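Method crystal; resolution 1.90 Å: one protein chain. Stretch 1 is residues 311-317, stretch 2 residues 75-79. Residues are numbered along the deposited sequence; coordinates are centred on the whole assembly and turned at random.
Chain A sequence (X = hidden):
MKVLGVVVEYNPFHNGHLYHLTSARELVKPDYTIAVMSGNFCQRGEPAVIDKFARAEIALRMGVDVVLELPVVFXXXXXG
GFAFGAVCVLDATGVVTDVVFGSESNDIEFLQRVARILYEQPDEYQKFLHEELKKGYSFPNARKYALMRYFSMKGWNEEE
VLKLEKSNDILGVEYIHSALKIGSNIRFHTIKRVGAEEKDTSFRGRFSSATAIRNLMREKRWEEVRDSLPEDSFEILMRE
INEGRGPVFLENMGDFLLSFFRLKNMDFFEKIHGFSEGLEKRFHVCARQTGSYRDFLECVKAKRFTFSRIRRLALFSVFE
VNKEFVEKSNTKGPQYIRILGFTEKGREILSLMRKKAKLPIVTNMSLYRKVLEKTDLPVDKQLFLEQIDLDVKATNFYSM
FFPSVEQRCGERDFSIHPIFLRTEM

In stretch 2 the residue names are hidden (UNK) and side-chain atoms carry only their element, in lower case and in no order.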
# COMPACT_ATOMS: atom_id res chain seq x y z
N ARG A 311 1.00 12.92 -10.81
CA ARG A 311 0.82 11.50 -11.09
C ARG A 311 2.13 10.72 -11.01
O ARG A 311 2.14 9.59 -10.53
CB ARG A 311 0.17 11.29 -12.48
CG ARG A 311 -1.30 11.72 -12.57
CD ARG A 311 -1.89 11.36 -13.95
NE ARG A 311 -1.18 12.01 -15.05
CZ ARG A 311 -1.72 12.89 -15.89
NH1 ARG A 311 -3.00 13.25 -15.78
NH2 ARG A 311 -0.98 13.42 -16.85
N ARG A 312 3.23 11.30 -11.50
CA ARG A 312 4.54 10.65 -11.37
C ARG A 312 4.88 10.48 -9.89
O ARG A 312 5.33 9.41 -9.48
CB ARG A 312 5.66 11.46 -12.06
CG ARG A 312 5.77 11.24 -13.57
CD ARG A 312 7.02 11.95 -14.18
NE ARG A 312 6.93 13.39 -14.13
CZ ARG A 312 6.47 14.14 -15.12
NH1 ARG A 312 6.05 13.56 -16.24
NH2 ARG A 312 6.42 15.46 -15.00
N LEU A 313 4.66 11.52 -9.09
CA LEU A 313 4.96 11.42 -7.65
C LEU A 313 4.14 10.33 -6.95
O LEU A 313 4.61 9.71 -6.00
CB LEU A 313 4.73 12.76 -6.96
CG LEU A 313 5.79 13.84 -7.23
CD1 LEU A 313 5.41 15.15 -6.54
CD2 LEU A 313 7.16 13.38 -6.79
N ALA A 314 2.90 10.12 -7.39
CA ALA A 314 2.08 9.04 -6.84
C ALA A 314 2.69 7.66 -7.16
O ALA A 314 2.67 6.78 -6.32
CB ALA A 314 0.66 9.11 -7.36
N LEU A 315 3.23 7.48 -8.36
CA LEU A 315 3.86 6.21 -8.72
C LEU A 315 5.16 6.02 -7.94
O LEU A 315 5.42 4.93 -7.42
CB LEU A 315 4.14 6.12 -10.22
CG LEU A 315 2.92 6.06 -11.14
CD1 LEU A 315 3.37 5.78 -12.58
CD2 LEU A 315 1.96 4.99 -10.67
N PHE A 316 5.95 7.08 -7.84
CA PHE A 316 7.18 7.02 -7.05
C PHE A 316 6.87 6.67 -5.59
O PHE A 316 7.61 5.92 -4.95
CB PHE A 316 7.94 8.34 -7.10
CG PHE A 316 8.53 8.65 -8.44
CD1 PHE A 316 8.78 7.64 -9.35
CD2 PHE A 316 8.84 9.97 -8.79
CE1 PHE A 316 9.33 7.93 -10.60
CE2 PHE A 316 9.39 10.27 -10.03
CZ PHE A 316 9.63 9.24 -10.94
N SER A 317 5.78 7.22 -5.08
CA SER A 317 5.40 6.92 -3.70
C SER A 317 4.97 5.46 -3.51
O SER A 317 5.43 4.78 -2.60
CB SER A 317 4.28 7.85 -3.24
OG SER A 317 4.70 9.20 -3.31
N UNK A 75 11.59 5.33 -16.97
CA UNK A 75 10.35 5.43 -17.75
C UNK A 75 9.31 6.34 -17.11
O UNK A 75 8.48 6.93 -17.80
c UNK A 75 9.75 4.01 -17.96
N UNK A 76 9.31 6.41 -15.77
CA UNK A 76 8.37 7.24 -15.05
C UNK A 76 8.93 8.58 -14.57
O UNK A 76 8.29 9.24 -13.75
o UNK A 76 8.83 6.05 -12.99
c UNK A 76 7.77 6.49 -13.84
c UNK A 76 6.97 5.28 -14.34
N UNK A 77 10.14 8.96 -14.98
CA UNK A 77 10.66 10.27 -14.57
C UNK A 77 10.21 11.38 -15.51
O UNK A 77 9.67 11.12 -16.58
c UNK A 77 12.18 10.27 -14.53
c UNK A 77 12.76 9.75 -13.25
n UNK A 77 15.01 8.86 -13.36
c UNK A 77 14.25 9.95 -13.20
o UNK A 77 14.73 11.07 -13.01
N UNK A 78 10.55 12.62 -15.15
CA UNK A 78 10.32 13.74 -16.04
C UNK A 78 11.28 13.60 -17.21
O UNK A 78 12.10 12.67 -17.23
c UNK A 78 10.49 15.10 -15.32
o UNK A 78 12.87 14.64 -15.15
c UNK A 78 11.89 15.29 -14.72
o UNK A 78 12.01 16.13 -13.81
N UNK A 79 11.20 14.52 -18.16
CA UNK A 79 11.89 14.35 -19.43
C UNK A 79 13.40 14.14 -19.29
O UNK A 79 13.97 13.34 -20.01
c UNK A 79 11.61 15.55 -20.34

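Position 75 carries a single side-chain atom, a carbon bonded to CA. There is no branch and no polar atom. Its CB comes no closer to stretch 1 than 8.3 Å, to CE1 of Phe 316, and touches nothing there. One carbon and nothing further makes this Ala 75. It still has helical backbone angles.

Position 76 has three side-chain atoms: two carbons and one oxygen. The carbon on CA carries both the oxygen and the other carbon, so the side chain branches at CB. The oxygen lies 3.1 Å from CE1 of Phe 316, near the plane of the ring and at its edge. The terminal carbon lies 4.0 Å from CD1 of Leu 315. A hydroxyl and a methyl on one CB identify Thr 76. Its chi1 is 57° (p), and its CA-to-CB bond points sideways to the helix of stretch 1. OG1 is hydrogen-bonded elsewhere in the structure, so its approach to the ring edge does not leave it unsatisfied. Thr 76 is also the first residue to leave helical angles after the preceding helix.

Position 77 has five side-chain atoms: three carbons in a row, the third carrying one oxygen and one nitrogen. The chain is unbranched up to that terminal group. Its second carbon lies 3.9 Å from CZ of Phe 316, and the backbone CA at 77 is also 3.9 Å from that CZ. Two methylene carbons followed by an amide identify Gln 77. Its CA-to-CB bond points away from stretch 1, yet CG still reaches the ring. OE1 is satisfied elsewhere, and NE2 bonds to a residue flanking one of the stretches.

Position 78 has four side-chain atoms: two carbons, the second carrying two oxygens. CB is 4.1 Å from NH2 of Arg 312, but the end of the side chain leads away. A carboxylate one carbon from CA identifies Asp 78. It occupies an N-cap position, and its side chain caps a backbone N just past the stretch. No salt bridge joins it to Arg 312.

Position 79 has one side-chain carbon. Its CA-to-CB bond points away from stretch 1, and CB is 7.2 Å from NH1 of Arg 312 at the nearest. This is Ala 79, already in helical conformation.

The contact sets one helical surface against a turn between two helices. Arg 312, Leu 315 and Phe 316 supply the helix side. Arg 312 lies along the backbone of the turn: its CD is 3.0 Å from O of Thr 76 and 3.7 Å from N of Asp 78. CA of Asp 78 sits over one face of the guanidinium, while O of Thr 76 is near its plane at the edge. That carbonyl oxygen is buried and has no partner in the model. Leu 315 packs on the threonine methyl, and Phe 316 turns its ring edge to Thr 76 and Gln 77. No hydrogen bond crosses between the stretches. The 274 Å² buried is therefore a matter of close packing.

Stretch 2 75-79: ATQDA
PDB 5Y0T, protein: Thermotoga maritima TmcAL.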